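Local coordinates for peptide methionine sulfoxide reductase msrA/msrB (Neisseria meningitidis, PDB 3BQG), which reduces methionine sulfoxide back to methionine in peptides and proteins, here through its central MsrA domain, at residues R4-A9 with D69-Y74; A54-V59 with G98-D103. The protein carries 1 engineered substitution. All blocks are in the same frame, centred on the assembly; numbering follows the deposited sequence.

Contact 1. Residues R4-A9 with D69-Y74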
loop_
_atom_site.group_PDB
_atom_site.type_symbol
_atom_site.label_atom_id
_atom_site.label_comp_id
_atom_site.label_asym_id
_atom_site.label_seq_id
_atom_site.Cartn_x
_atom_site.Cartn_y
_atom_site.Cartn_z
ATOM N N ARG A 4 -6.634 -9.664 10.100
ATOM C CA ARG A 4 -7.416 -9.041 9.040
ATOM C C ARG A 4 -6.416 -8.601 7.983
ATOM O O ARG A 4 -5.233 -8.415 8.283
ATOM C CB ARG A 4 -8.168 -7.820 9.562
ATOM C CG ARG A 4 -9.422 -8.130 10.339
ATOM C CD ARG A 4 -9.679 -7.000 11.305
ATOM N NE ARG A 4 -11.029 -7.005 11.852
ATOM C CZ ARG A 4 -11.424 -6.224 12.853
ATOM N NH1 ARG A 4 -12.675 -6.284 13.288
ATOM N NH2 ARG A 4 -10.562 -5.393 13.431
ATOM N N THR A 5 -6.891 -8.421 6.757
ATOM C CA THR A 5 -6.023 -8.014 5.664
ATOM C C THR A 5 -6.568 -6.814 4.904
ATOM O O THR A 5 -7.779 -6.648 4.769
ATOM C CB THR A 5 -5.820 -9.172 4.667
ATOM O OG1 THR A 5 -5.161 -10.257 5.331
ATOM C CG2 THR A 5 -4.971 -8.723 3.475
ATOM N N ILE A 6 -5.659 -5.972 4.424
ATOM C CA ILE A 6 -6.022 -4.796 3.646
ATOM C C ILE A 6 -4.932 -4.629 2.586
ATOM O O ILE A 6 -3.766 -4.960 2.823
ATOM C CB ILE A 6 -6.154 -3.524 4.549
ATOM C CG1 ILE A 6 -6.769 -2.373 3.751
ATOM C CG2 ILE A 6 -4.798 -3.108 5.095
ATOM C CD1 ILE A 6 -8.160 -2.658 3.236
ATOM N N TYR A 7 -5.317 -4.140 1.411
ATOM C CA TYR A 7 -4.385 -3.967 0.295
ATOM C C TYR A 7 -4.068 -2.493 0.074
ATOM O O TYR A 7 -4.963 -1.690 -0.188
ATOM C CB TYR A 7 -4.997 -4.593 -0.961
ATOM C CG TYR A 7 -5.218 -6.091 -0.830
ATOM C CD1 TYR A 7 -4.336 -7.004 -1.415
ATOM C CD2 TYR A 7 -6.303 -6.596 -0.110
ATOM C CE1 TYR A 7 -4.532 -8.381 -1.291
ATOM C CE2 TYR A 7 -6.511 -7.966 0.026
ATOM C CZ TYR A 7 -5.621 -8.855 -0.569
ATOM O OH TYR A 7 -5.827 -10.212 -0.437
ATOM N N LEU A 8 -2.787 -2.147 0.163
ATOM C CA LEU A 8 -2.357 -0.757 0.043
ATOM C C LEU A 8 -1.404 -0.463 -1.109
ATOM O O LEU A 8 -0.338 -1.068 -1.209
ATOM C CB LEU A 8 -1.682 -0.333 1.349
ATOM C CG LEU A 8 -2.448 -0.647 2.644
ATOM C CD1 LEU A 8 -1.555 -0.355 3.844
ATOM C CD2 LEU A 8 -3.732 0.182 2.707
ATOM N N ALA A 9 -1.786 0.472 -1.972
ATOM C CA ALA A 9 -0.931 0.863 -3.089
ATOM C C ALA A 9 -0.398 2.259 -2.752
ATOM O O ALA A 9 -1.170 3.214 -2.660
ATOM C CB ALA A 9 -1.735 0.896 -4.391
ATOM N N ASP A 69 -8.230 1.702 10.880
ATOM C CA ASP A 69 -7.865 3.111 10.891
ATOM C C ASP A 69 -6.398 3.293 11.244
ATOM O O ASP A 69 -5.712 4.106 10.630
ATOM C CB ASP A 69 -8.709 3.909 11.882
ATOM C CG ASP A 69 -8.368 5.387 11.851
ATOM O OD1 ASP A 69 -8.627 6.031 10.805
ATOM O OD2 ASP A 69 -7.825 5.899 12.856
ATOM N N ASP A 70 -5.918 2.550 12.241
ATOM C CA ASP A 70 -4.512 2.650 12.620
ATOM C C ASP A 70 -3.679 2.376 11.375
ATOM O O ASP A 70 -2.750 3.120 11.059
ATOM C CB ASP A 70 -4.138 1.625 13.697
ATOM C CG ASP A 70 -4.891 1.827 14.996
ATOM O OD1 ASP A 70 -5.345 2.961 15.264
ATOM O OD2 ASP A 70 -5.016 0.845 15.759
ATOM N N ILE A 71 -4.022 1.301 10.666
ATOM C CA ILE A 71 -3.301 0.933 9.445
ATOM C C ILE A 71 -3.337 2.075 8.429
ATOM O O ILE A 71 -2.331 2.372 7.781
ATOM C CB ILE A 71 -3.908 -0.331 8.790
ATOM C CG1 ILE A 71 -3.687 -1.551 9.692
ATOM C CG2 ILE A 71 -3.282 -0.559 7.417
ATOM C CD1 ILE A 71 -2.219 -1.937 9.873
ATOM N N LEU A 72 -4.498 2.713 8.288
ATOM C CA LEU A 72 -4.623 3.814 7.342
ATOM C C LEU A 72 -3.798 5.032 7.762
ATOM O O LEU A 72 -3.235 5.728 6.912
ATOM C CB LEU A 72 -6.094 4.197 7.156
ATOM C CG LEU A 72 -6.954 3.110 6.495
ATOM C CD1 LEU A 72 -8.377 3.620 6.297
ATOM C CD2 LEU A 72 -6.347 2.717 5.149
ATOM N N GLN A 73 -3.717 5.298 9.064
ATOM C CA GLN A 73 -2.926 6.434 9.525
ATOM C C GLN A 73 -1.450 6.211 9.191
ATOM O O GLN A 73 -0.766 7.133 8.749
ATOM C CB GLN A 73 -3.112 6.650 11.030
ATOM C CG GLN A 73 -4.543 7.015 11.412
ATOM C CD GLN A 73 -5.049 8.251 10.679
ATOM O OE1 GLN A 73 -6.073 8.209 9.996
ATOM N NE2 GLN A 73 -4.332 9.355 10.822
ATOM N N TYR A 74 -0.962 4.990 9.392
ATOM C CA TYR A 74 0.429 4.667 9.068
ATOM C C TYR A 74 0.646 4.860 7.565
ATOM O O TYR A 74 1.703 5.317 7.128
ATOM C CB TYR A 74 0.744 3.212 9.441
ATOM C CG TYR A 74 1.060 2.996 10.909
ATOM C CD1 TYR A 74 2.213 3.541 11.480
ATOM C CD2 TYR A 74 0.229 2.220 11.715
ATOM C CE1 TYR A 74 2.537 3.313 12.816
ATOM C CE2 TYR A 74 0.542 1.982 13.058
ATOM C CZ TYR A 74 1.700 2.530 13.596
ATOM O OH TYR A 74 2.038 2.284 14.907
#

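Contact 2. Residues A54-V59 with G98-D103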
loop_
_atom_site.group_PDB
_atom_site.type_symbol
_atom_site.label_atom_id
_atom_site.label_comp_id
_atom_site.label_asym_id
_atom_site.label_seq_id
_atom_site.Cartn_x
_atom_site.Cartn_y
_atom_site.Cartn_z
ATOM N N ALA A 54 -1.457 -2.127 -10.116
ATOM C CA ALA A 54 -0.818 -1.164 -9.231
ATOM C C ALA A 54 0.117 -1.947 -8.308
ATOM O O ALA A 54 -0.235 -3.040 -7.851
ATOM C CB ALA A 54 -1.867 -0.452 -8.403
ATOM N N GLU A 55 1.311 -1.418 -8.047
ATOM C CA GLU A 55 2.204 -2.106 -7.126
ATOM C C GLU A 55 1.502 -1.937 -5.786
ATOM O O GLU A 55 1.218 -0.821 -5.345
ATOM C CB GLU A 55 3.602 -1.488 -7.156
ATOM C CG GLU A 55 4.430 -2.067 -8.308
ATOM C CD GLU A 55 5.853 -1.558 -8.358
ATOM O OE1 GLU A 55 6.436 -1.295 -7.286
ATOM O OE2 GLU A 55 6.398 -1.441 -9.478
ATOM N N THR A 56 1.198 -3.064 -5.162
ATOM C CA THR A 56 0.438 -3.081 -3.922
ATOM C C THR A 56 1.069 -3.969 -2.861
ATOM O O THR A 56 1.799 -4.909 -3.174
ATOM C CB THR A 56 -1.001 -3.595 -4.225
ATOM O OG1 THR A 56 -1.594 -2.770 -5.240
ATOM C CG2 THR A 56 -1.869 -3.581 -2.979
ATOM N N VAL A 57 0.789 -3.656 -1.602
ATOM C CA VAL A 57 1.301 -4.444 -0.496
ATOM C C VAL A 57 0.104 -4.988 0.270
ATOM O O VAL A 57 -0.719 -4.221 0.772
ATOM C CB VAL A 57 2.168 -3.596 0.465
ATOM C CG1 VAL A 57 2.595 -4.437 1.654
ATOM C CG2 VAL A 57 3.398 -3.068 -0.265
ATOM N N LYS A 58 -0.007 -6.314 0.326
ATOM C CA LYS A 58 -1.091 -6.968 1.051
ATOM C C LYS A 58 -0.643 -7.007 2.510
ATOM O O LYS A 58 0.294 -7.725 2.857
ATOM C CB LYS A 58 -1.299 -8.393 0.519
ATOM C CG LYS A 58 -2.343 -9.216 1.272
ATOM C CD LYS A 58 -2.531 -10.598 0.640
ATOM C CE LYS A 58 -1.329 -11.512 0.857
ATOM N NZ LYS A 58 -1.236 -12.053 2.258
ATOM N N VAL A 59 -1.312 -6.232 3.357
ATOM C CA VAL A 59 -0.957 -6.157 4.768
ATOM C C VAL A 59 -1.880 -6.968 5.666
ATOM O O VAL A 59 -3.090 -6.766 5.666
ATOM C CB VAL A 59 -0.974 -4.690 5.266
ATOM C CG1 VAL A 59 -0.579 -4.627 6.743
ATOM C CG2 VAL A 59 -0.028 -3.845 4.417
ATOM N N GLY A 98 -3.853 3.912 -3.632
ATOM C CA GLY A 98 -5.157 3.316 -3.446
ATOM C C GLY A 98 -5.234 2.365 -2.276
ATOM O O GLY A 98 -4.218 1.841 -1.811
ATOM N N VAL A 99 -6.454 2.164 -1.787
ATOM C CA VAL A 99 -6.717 1.245 -0.686
ATOM C C VAL A 99 -7.769 0.285 -1.265
ATOM O O VAL A 99 -8.824 0.733 -1.720
ATOM C CB VAL A 99 -7.306 1.994 0.542
ATOM C CG1 VAL A 99 -7.644 0.997 1.646
ATOM C CG2 VAL A 99 -6.303 3.052 1.047
ATOM N N TYR A 100 -7.489 -1.015 -1.266
ATOM C CA TYR A 100 -8.431 -1.986 -1.816
ATOM C C TYR A 100 -8.856 -2.965 -0.734
ATOM O O TYR A 100 -8.038 -3.470 0.029
ATOM C CB TYR A 100 -7.809 -2.716 -3.014
ATOM C CG TYR A 100 -7.141 -1.773 -3.997
ATOM C CD1 TYR A 100 -7.854 -0.733 -4.598
ATOM C CD2 TYR A 100 -5.780 -1.890 -4.284
ATOM C CE1 TYR A 100 -7.214 0.180 -5.464
ATOM C CE2 TYR A 100 -5.133 -0.990 -5.142
ATOM C CZ TYR A 100 -5.850 0.038 -5.723
ATOM O OH TYR A 100 -5.180 0.938 -6.527
ATOM N N TYR A 101 -10.148 -3.253 -0.685
ATOM C CA TYR A 101 -10.692 -4.122 0.353
ATOM C C TYR A 101 -11.440 -5.355 -0.152
ATOM O O TYR A 101 -11.951 -5.371 -1.268
ATOM C CB TYR A 101 -11.631 -3.289 1.220
ATOM C CG TYR A 101 -12.702 -2.610 0.402
ATOM C CD1 TYR A 101 -13.847 -3.301 0.001
ATOM C CD2 TYR A 101 -12.540 -1.297 -0.047
ATOM C CE1 TYR A 101 -14.795 -2.704 -0.825
ATOM C CE2 TYR A 101 -13.483 -0.699 -0.871
ATOM C CZ TYR A 101 -14.607 -1.402 -1.262
ATOM O OH TYR A 101 -15.526 -0.817 -2.102
ATOM N N THR A 102 -11.519 -6.369 0.710
ATOM C CA THR A 102 -12.210 -7.616 0.406
ATOM C C THR A 102 -13.543 -7.704 1.152
ATOM O O THR A 102 -14.355 -8.591 0.879
ATOM C CB THR A 102 -11.343 -8.839 0.763
ATOM O OG1 THR A 102 -10.912 -8.741 2.124
ATOM C CG2 THR A 102 -10.123 -8.903 -0.146
ATOM N N ASP A 103 -13.761 -6.787 2.097
ATOM C CA ASP A 103 -15.005 -6.731 2.877
ATOM C C ASP A 103 -15.725 -5.434 2.497
ATOM O O ASP A 103 -15.247 -4.344 2.800
ATOM C CB ASP A 103 -14.705 -6.712 4.380
ATOM C CG ASP A 103 -15.970 -6.718 5.237
ATOM O OD1 ASP A 103 -17.048 -6.321 4.743
ATOM O OD2 ASP A 103 -15.878 -7.110 6.417
#

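Contact 1. Residues R4-A9 with D69-Y74
Ile-6 O accepts a backbone hydrogen bond from Val-59 N of strand 54-62, which holds in place the backbone of a residue whose side chain leaves the sheet to meet Ile-71 of helix 68-78. The touching is done by methyl groups: Ile-6 CG2 lies 3.8 Å from Ile-71 CG2, the two side chains lying alongside each other and pointing opposite ways. Two residues along the strand, Leu-8 brings CD1 to the same methyl, 4.0 Å from Ile-71 CG2, so that this one group rests against both strand side chains at once. CG2 of Ile-71 reaches the strand because it stands anti to the backbone N, with CG1 beside that nitrogen (chi1 -67°). Helix 68-78 here covers one face of the sheet of a ferredoxin-like fold, in which strand 3-10 is an inner strand; Ile-6 and Leu-8 supply the alternate residues facing the helix, and Tyr-7 between them turns to the other side. The two short axes pass 10.5 Å apart and run nearly side by side, 25° from parallel. The next helix residue, Leu-72, brings CD2 to 4.4 Å from Leu-8 CD2, a looser touch. Phe-20 of helix 14-21 packs against both Leu-8 and Ile-71.

Contact 2. Residues A54-V59 with G98-D103
This is a side-chain contact across an intervening strand: 54-62 and 97-101 are not neighbours in the sheet but lie on the two flanks of strand 3-10, and they meet over Ala-9, on the face turned away from helix 68-78. The nearest CA atoms, of Ala-54 and Gly-98, are 8.5 Å apart, and the ring of Tyr-100 spans the gap. Its CG stands anti to the carbonyl carbon (chi1 -47°), which lays the ring back along its own strand, one face over Gly-98, whose C sits 4.2 Å above the ring plane, toward the ring's rim. Thr-56 comes to the edge of that ring, its OG1 close to the plane and 4.0 Å from Tyr-100 CE2. This is van der Waals contact; the hydroxyl's hydrogen bond runs within its own strand, Thr-56 OG1 donating to Ala-54 O at 3.0 Å. The bond approaches from above the carbonyl plane, 68° out of it, and makes an angle of 112° at the oxygen, so it misses the lone pairs. Farther along the ring, Tyr-100 OH passes 4.1 Å from Ala-54 CB and hydrogen-bonds Glu-128 OE1 of strand 128-131, which ties the far end of the ring to the next strand. All three touching residues are buried. Strands 54-62 and 97-101 run parallel, with strand 3-10 antiparallel between them and helix 68-78 in the connection: the split beta-alpha-beta unit of the ferredoxin-like fold to which MsrA belongs.

In the fold
Strand 3-10 joins the two contacts, whose centres lie 8 Å apart: contact 1 uses its helix-covered face, whereas contact 2 spans its opposite face. Its edges are hydrogen-bonded to both strands of contact 2, for example through Ala-9 N to Gly-98 O at 2.8 Å. Packing also links them, with Ile-6 CD1 3.3 Å from Tyr-100 O and Leu-8 O 3.4 Å from Thr-56 CG2. Helix 68-78 is the next element after strand 54-62, so the chain passes from contact 2 to contact 1 there. Strand 3-10 leads on to Cys-12, the cysteine oxidised to sulfenic acid, and Glu-55 OE1 hydrogen-bonds Phe-13 N, bringing strand 54-62 beside this redox centre.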